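Local coordinates for Serine/threonine-protein phosphatase 2A regulatory subunit B'' subunit alpha (PDB 4I5J) that binds calcium and serves as a regulatory subunit of protein phosphatase 2A, where it might modulate the substrate selectivity, catalytic activity and localization of the catalytic enzyme, at residues 9-12 and 13-16; 110-113 and 114-117; 189-192 and 193-197. All coordinates share one frame; numbering follows the deposited sequence.

Contact 1: 9-12 and 13-16; sequences HHDD and ASKF
Asp11 OD1 takes the backbone N-H of Ser14 at 2.8 Å, nearly along its C-O axis, and also lies 3.0 Å from Ser14 OG. That hydroxyl also lies 3.1 Å from His9 O. With CG tucked between the backbone N and the carbonyl carbon (chi1 64°), the Asp11 carboxylate folds back over the start of the helix. Its other oxygen, OD2, forms a salt bridge with Arg86, so both ends of the group are held. Ala13 CB sits against Asp11 OD1 at 3.6 Å and packs on Ser82 and Ile85 of helix 82-86. On the exposed side Lys15 runs extended past Asp11 O, its CG 3.4 Å from that oxygen, until CE reaches 3.3 Å from His10 O. The ammonium and the Asp12 carboxylate do not touch; a water joins them, accepting from Lys15 NZ at 3.2 Å and donating to Asp12 OD1 at 2.8 Å. Regular helix bonds begin with Lys15 N to Asp11 O and Phe16 N to Asp12 O. An aspartate accepting from the N-H three residues on is the classic N-cap, here opening helix 12-20.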
# COMPACT_ATOMS: atom_id res chain seq x y z
N HIS A 9 26.34 3.20 -14.83
CA HIS A 9 26.03 4.58 -15.23
C HIS A 9 25.08 4.70 -16.43
O HIS A 9 24.19 5.56 -16.43
CB HIS A 9 27.32 5.37 -15.48
CG HIS A 9 27.75 6.21 -14.31
ND1 HIS A 9 26.89 6.59 -13.30
CD2 HIS A 9 28.96 6.73 -13.99
CE1 HIS A 9 27.54 7.31 -12.42
NE2 HIS A 9 28.80 7.42 -12.81
N HIS A 10 25.28 3.86 -17.44
CA HIS A 10 24.50 3.94 -18.68
C HIS A 10 23.64 2.72 -18.91
O HIS A 10 23.57 2.20 -20.02
CB HIS A 10 25.42 4.15 -19.88
CG HIS A 10 26.07 5.50 -19.91
ND1 HIS A 10 25.40 6.63 -20.31
CD2 HIS A 10 27.32 5.89 -19.56
CE1 HIS A 10 26.21 7.67 -20.22
NE2 HIS A 10 27.38 7.25 -19.77
N ASP A 11 22.98 2.25 -17.86
CA ASP A 11 22.22 1.02 -17.96
C ASP A 11 20.80 1.27 -18.47
O ASP A 11 20.45 2.41 -18.81
CB ASP A 11 22.25 0.25 -16.63
CG ASP A 11 21.58 0.99 -15.47
OD1 ASP A 11 21.05 2.11 -15.67
OD2 ASP A 11 21.57 0.44 -14.36
N ASP A 12 20.00 0.20 -18.55
CA ASP A 12 18.63 0.28 -19.05
C ASP A 12 17.82 1.24 -18.19
O ASP A 12 17.03 2.03 -18.70
CB ASP A 12 17.97 -1.11 -19.03
CG ASP A 12 18.54 -2.05 -20.09
OD1 ASP A 12 19.51 -1.67 -20.77
OD2 ASP A 12 18.03 -3.19 -20.22
N ALA A 13 18.01 1.15 -16.88
CA ALA A 13 17.31 1.99 -15.92
C ALA A 13 17.62 3.45 -16.21
O ALA A 13 16.71 4.26 -16.33
CB ALA A 13 17.71 1.62 -14.50
N SER A 14 18.90 3.77 -16.34
CA SER A 14 19.35 5.13 -16.65
C SER A 14 18.80 5.67 -17.97
O SER A 14 18.39 6.83 -18.05
CB SER A 14 20.87 5.21 -16.65
OG SER A 14 21.37 5.10 -15.32
N LYS A 15 18.78 4.83 -19.01
CA LYS A 15 18.23 5.26 -20.29
C LYS A 15 16.72 5.42 -20.22
O LYS A 15 16.14 6.28 -20.88
CB LYS A 15 18.59 4.27 -21.40
CG LYS A 15 20.09 4.12 -21.70
CD LYS A 15 20.32 2.91 -22.64
CE LYS A 15 21.80 2.54 -22.80
NZ LYS A 15 21.97 1.31 -23.64
N PHE A 16 16.06 4.58 -19.43
CA PHE A 16 14.62 4.70 -19.28
C PHE A 16 14.27 6.04 -18.65
O PHE A 16 13.34 6.73 -19.09
CB PHE A 16 14.07 3.57 -18.42
CG PHE A 16 12.58 3.65 -18.18
CD1 PHE A 16 11.70 3.18 -19.13
CD2 PHE A 16 12.08 4.20 -17.01
CE1 PHE A 16 10.32 3.25 -18.91
CE2 PHE A 16 10.71 4.28 -16.78
CZ PHE A 16 9.83 3.80 -17.74
O HOH W 1 22.14 -0.66 -21.09

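Contact 2: 110-113 and 114-117; sequences FSYE and HFYV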
# COMPACT_ATOMS: atom_id res chain seq x y z
N PHE A 110 -0.05 -3.91 -14.53
CA PHE A 110 -0.91 -3.58 -15.67
C PHE A 110 -2.28 -4.20 -15.76
O PHE A 110 -3.11 -3.73 -16.55
CB PHE A 110 -0.17 -3.86 -16.98
CG PHE A 110 0.93 -2.91 -17.24
CD1 PHE A 110 2.24 -3.24 -16.93
CD2 PHE A 110 0.66 -1.65 -17.74
CE1 PHE A 110 3.26 -2.33 -17.14
CE2 PHE A 110 1.68 -0.74 -17.97
CZ PHE A 110 2.98 -1.07 -17.66
N SER A 111 -2.51 -5.26 -14.99
CA SER A 111 -3.72 -6.07 -15.13
C SER A 111 -4.96 -5.22 -15.08
O SER A 111 -5.11 -4.42 -14.15
CB SER A 111 -3.80 -7.07 -13.99
OG SER A 111 -5.08 -7.70 -13.96
N TYR A 112 -5.85 -5.41 -16.06
CA TYR A 112 -7.11 -4.67 -16.06
C TYR A 112 -8.06 -5.21 -15.01
O TYR A 112 -8.74 -4.43 -14.33
CB TYR A 112 -7.81 -4.67 -17.44
CG TYR A 112 -8.97 -3.70 -17.42
CD1 TYR A 112 -8.75 -2.35 -17.64
CD2 TYR A 112 -10.25 -4.12 -17.09
CE1 TYR A 112 -9.80 -1.44 -17.59
CE2 TYR A 112 -11.29 -3.23 -17.03
CZ TYR A 112 -11.06 -1.89 -17.28
OH TYR A 112 -12.12 -1.01 -17.22
N GLU A 113 -8.11 -6.53 -14.90
CA GLU A 113 -8.93 -7.21 -13.90
C GLU A 113 -8.61 -6.72 -12.49
O GLU A 113 -9.50 -6.54 -11.65
CB GLU A 113 -8.69 -8.72 -13.94
CG GLU A 113 -9.42 -9.48 -15.04
CD GLU A 113 -8.91 -10.91 -15.23
OE1 GLU A 113 -7.92 -11.30 -14.57
OE2 GLU A 113 -9.51 -11.65 -16.04
N HIS A 114 -7.32 -6.54 -12.20
CA HIS A 114 -6.92 -6.12 -10.88
C HIS A 114 -7.42 -4.71 -10.68
O HIS A 114 -7.94 -4.37 -9.62
CB HIS A 114 -5.40 -6.13 -10.71
CG HIS A 114 -4.82 -7.50 -10.49
ND1 HIS A 114 -3.46 -7.74 -10.50
CD2 HIS A 114 -5.41 -8.69 -10.26
CE1 HIS A 114 -3.24 -9.02 -10.29
NE2 HIS A 114 -4.41 -9.63 -10.14
N PHE A 115 -7.26 -3.87 -11.70
CA PHE A 115 -7.72 -2.50 -11.60
C PHE A 115 -9.22 -2.46 -11.31
O PHE A 115 -9.67 -1.67 -10.48
CB PHE A 115 -7.43 -1.70 -12.87
CG PHE A 115 -8.46 -0.64 -13.15
CD1 PHE A 115 -8.50 0.51 -12.40
CD2 PHE A 115 -9.39 -0.81 -14.17
CE1 PHE A 115 -9.46 1.49 -12.65
CE2 PHE A 115 -10.35 0.17 -14.43
CZ PHE A 115 -10.40 1.30 -13.67
N TYR A 116 -10.00 -3.30 -11.98
CA TYR A 116 -11.44 -3.18 -11.85
C TYR A 116 -11.89 -3.64 -10.46
O TYR A 116 -12.81 -3.07 -9.88
CB TYR A 116 -12.17 -3.93 -12.97
CG TYR A 116 -13.66 -3.68 -13.00
CD1 TYR A 116 -14.17 -2.38 -13.15
CD2 TYR A 116 -14.57 -4.73 -12.91
CE1 TYR A 116 -15.58 -2.16 -13.21
CE2 TYR A 116 -15.94 -4.51 -12.95
CZ TYR A 116 -16.44 -3.23 -13.10
OH TYR A 116 -17.80 -3.05 -13.14
N VAL A 117 -11.22 -4.66 -9.92
CA VAL A 117 -11.47 -5.07 -8.54
C VAL A 117 -11.28 -3.88 -7.61
O VAL A 117 -12.16 -3.58 -6.78
CB VAL A 117 -10.55 -6.25 -8.12
CG1 VAL A 117 -10.59 -6.47 -6.61
CG2 VAL A 117 -10.95 -7.52 -8.86
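Ser111 and His114 meet at the N-cap of helix 112-125: Ser111 OG accepts the backbone N-H of His114 at 3.1 Å, with an N-H...O angle of 158°. The same hydroxyl lies over one face of the His114 imidazole, displaced toward its rim and 3.5 Å from CG, so the serine both caps the helix and rests on the ring. Carrying OG anti to its own backbone N (chi1 169°), Ser111 swings the hydroxyl forward onto the first turn.

One residue further along, Tyr112 and Phe115 run side by side and point the same way, their rings in an offset edge-to-face pair with planes at 64°. The CD2-CE2 edge of Phe115 is turned to the tyrosine face: CD2 comes within 3.5 Å of Tyr112 CE1, and CE2 lies equally far from Tyr112 OH. Tyr116 adds a looser apolar touch through CB, 4.2 Å from Tyr112 CE2.

Beneath these side chains the backbone ladder starts hesitantly, with a weak bond from Phe115 N to Ser111 O at 3.3 Å, then firms up as Tyr116 N donates to Tyr112 O at 2.9 Å and Val117 N to Glu113 O. In the next shell, Phe115 packs into helix 54-72 on Phe56, Arg59 and Thr63, while Phe49 makes a further edge-to-face pair with Tyr112. Arg67 reaches the His114 imidazole at ND1 through a weak hydrogen bond. The first turn has a second side-chain acceptor besides Ser111: Asn104 OD1 takes the N-H of Glu113 and, weakly, that of Tyr112.

Contact 3: 189-192 and 193-197; sequences PTSI and EYWFR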
# COMPACT_ATOMS: atom_id res chain seq x y z
N PRO A 189 7.22 -5.49 0.88
CA PRO A 189 7.90 -4.50 1.73
C PRO A 189 7.23 -3.12 1.79
O PRO A 189 7.43 -2.39 2.76
CB PRO A 189 9.29 -4.41 1.10
CG PRO A 189 9.07 -4.80 -0.33
CD PRO A 189 8.03 -5.88 -0.29
N THR A 190 6.45 -2.74 0.77
CA THR A 190 5.79 -1.44 0.84
C THR A 190 4.70 -1.48 1.89
O THR A 190 4.55 -0.56 2.70
CB THR A 190 5.17 -1.02 -0.51
OG1 THR A 190 6.20 -0.94 -1.49
CG2 THR A 190 4.51 0.35 -0.37
N SER A 191 3.92 -2.55 1.86
CA SER A 191 2.85 -2.71 2.83
C SER A 191 3.37 -2.70 4.27
O SER A 191 2.82 -2.02 5.16
CB SER A 191 2.13 -4.02 2.58
OG SER A 191 1.14 -4.23 3.57
N ILE A 192 4.45 -3.44 4.50
CA ILE A 192 5.06 -3.53 5.83
C ILE A 192 5.50 -2.15 6.29
O ILE A 192 5.35 -1.81 7.46
CB ILE A 192 6.23 -4.52 5.88
CG1 ILE A 192 5.75 -5.92 5.51
CG2 ILE A 192 6.92 -4.55 7.29
CD1 ILE A 192 6.91 -6.92 5.34
N GLU A 193 6.00 -1.33 5.37
CA GLU A 193 6.39 0.02 5.74
C GLU A 193 5.15 0.87 5.99
O GLU A 193 5.11 1.68 6.94
CB GLU A 193 7.24 0.67 4.65
CG GLU A 193 7.50 2.12 4.96
CD GLU A 193 8.71 2.66 4.23
OE1 GLU A 193 9.31 1.88 3.47
OE2 GLU A 193 9.03 3.86 4.43
N TYR A 194 4.14 0.66 5.16
CA TYR A 194 2.87 1.39 5.25
C TYR A 194 2.27 1.21 6.65
O TYR A 194 1.90 2.19 7.30
CB TYR A 194 1.93 0.88 4.15
CG TYR A 194 0.59 1.57 4.02
CD1 TYR A 194 0.37 2.52 3.03
CD2 TYR A 194 -0.47 1.25 4.86
CE1 TYR A 194 -0.86 3.14 2.88
CE2 TYR A 194 -1.72 1.86 4.72
CZ TYR A 194 -1.89 2.81 3.73
OH TYR A 194 -3.11 3.45 3.57
N TRP A 195 2.16 -0.03 7.12
CA TRP A 195 1.59 -0.27 8.45
C TRP A 195 2.54 0.16 9.55
O TRP A 195 2.10 0.57 10.62
CB TRP A 195 1.16 -1.72 8.63
CG TRP A 195 0.13 -2.07 7.64
CD1 TRP A 195 0.25 -2.95 6.60
CD2 TRP A 195 -1.17 -1.48 7.52
NE1 TRP A 195 -0.90 -2.95 5.86
CE2 TRP A 195 -1.79 -2.06 6.40
CE3 TRP A 195 -1.87 -0.52 8.25
CZ2 TRP A 195 -3.09 -1.73 6.00
CZ3 TRP A 195 -3.15 -0.17 7.86
CH2 TRP A 195 -3.76 -0.78 6.75
N PHE A 196 3.84 0.10 9.28
CA PHE A 196 4.81 0.58 10.26
C PHE A 196 4.64 2.08 10.47
O PHE A 196 4.63 2.54 11.60
CB PHE A 196 6.24 0.28 9.83
CG PHE A 196 7.26 0.67 10.86
CD1 PHE A 196 7.72 -0.26 11.78
CD2 PHE A 196 7.75 1.97 10.92
CE1 PHE A 196 8.65 0.08 12.74
CE2 PHE A 196 8.67 2.34 11.89
CZ PHE A 196 9.13 1.40 12.80
N ARG A 197 4.50 2.85 9.39
CA ARG A 197 4.31 4.30 9.53
C ARG A 197 3.01 4.62 10.27
O ARG A 197 2.91 5.64 10.96
CB ARG A 197 4.24 4.93 8.14
CG ARG A 197 5.57 5.19 7.50
CD ARG A 197 5.44 5.31 5.99
NE ARG A 197 6.71 5.72 5.43
CZ ARG A 197 6.94 6.92 4.91
NH1 ARG A 197 5.96 7.82 4.84
NH2 ARG A 197 8.15 7.20 4.43
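Ser191 and Trp195 stand one turn apart on helix 189-199, the entering helix of a calcium-loaded EF-hand, and their side chains run to a common partner. Ser191 OG and Trp195 NE1 both hydrogen-bond to Ser182 O, so that one carbonyl of helix 173-184 receives the hydroxyl and the indole together. Trp195 keeps CG beside its backbone N (chi1 -61°), which turns the five-membered ring back along the helix: CD1 comes 3.1 Å from Ser191 O and 3.4 Å from Ser191 OG. The backbone bond below, Trp195 N to Ser191 O, is 2.9 Å long.

Tyr194 comes at the indole with its rim, CD2 standing over the centre of the Trp195 ring 3.8 Å above the plane, while its CB rests 3.2 Å from Ser191 O. Outside the helix, Tyr194 packs on Trp178 and Phe179, and Trp195 meets the rings of Phe271 and Tyr267. With Trp195 cut back to an alanine, Ser182 O would probably lose one of its two donors, and Tyr194, Phe271 and Tyr267 the indole surface they pack on.

Phe196 leads away toward the metal loop, touching Leu207 and Leu254 and coming about 4 Å, side chain to side chain, from Asp200, a ligand of the bound calcium ion. On another flank Glu193 and Arg197, four residues apart, form a salt bridge beside Trp76, on which the guanidinium makes a cation-pi contact. Arg197 NE meets Glu193 OE2 at 3.1 Å from the anti side of the carboxylate, and NH2 adds a weak bond of 3.5 Å to the same oxygen.

Overall arrangement
The three contacts follow in series along the largely helical, EF-hand-containing part of the B'' regulatory subunit, each on the first turns of its own helix: 12-20, 112-125 and 189-199. Between centres, contacts 1 and 2 are about 29 Å apart, 1 and 3 about 28 Å, 2 and 3 about 22 Å; none touches another, and contacts 1 and 2 come nearest, at about 8 Å between closest atoms. Phe16 of contact 1 and Phe110 of contact 2 both pack on Leu94 of helix 90-97, while helix 54-72 receives Phe115 of contact 2 and, at Tyr70, Thr190 of contact 3. Only contact 3 leads into the calcium-binding loop; the others start helices away from the metal.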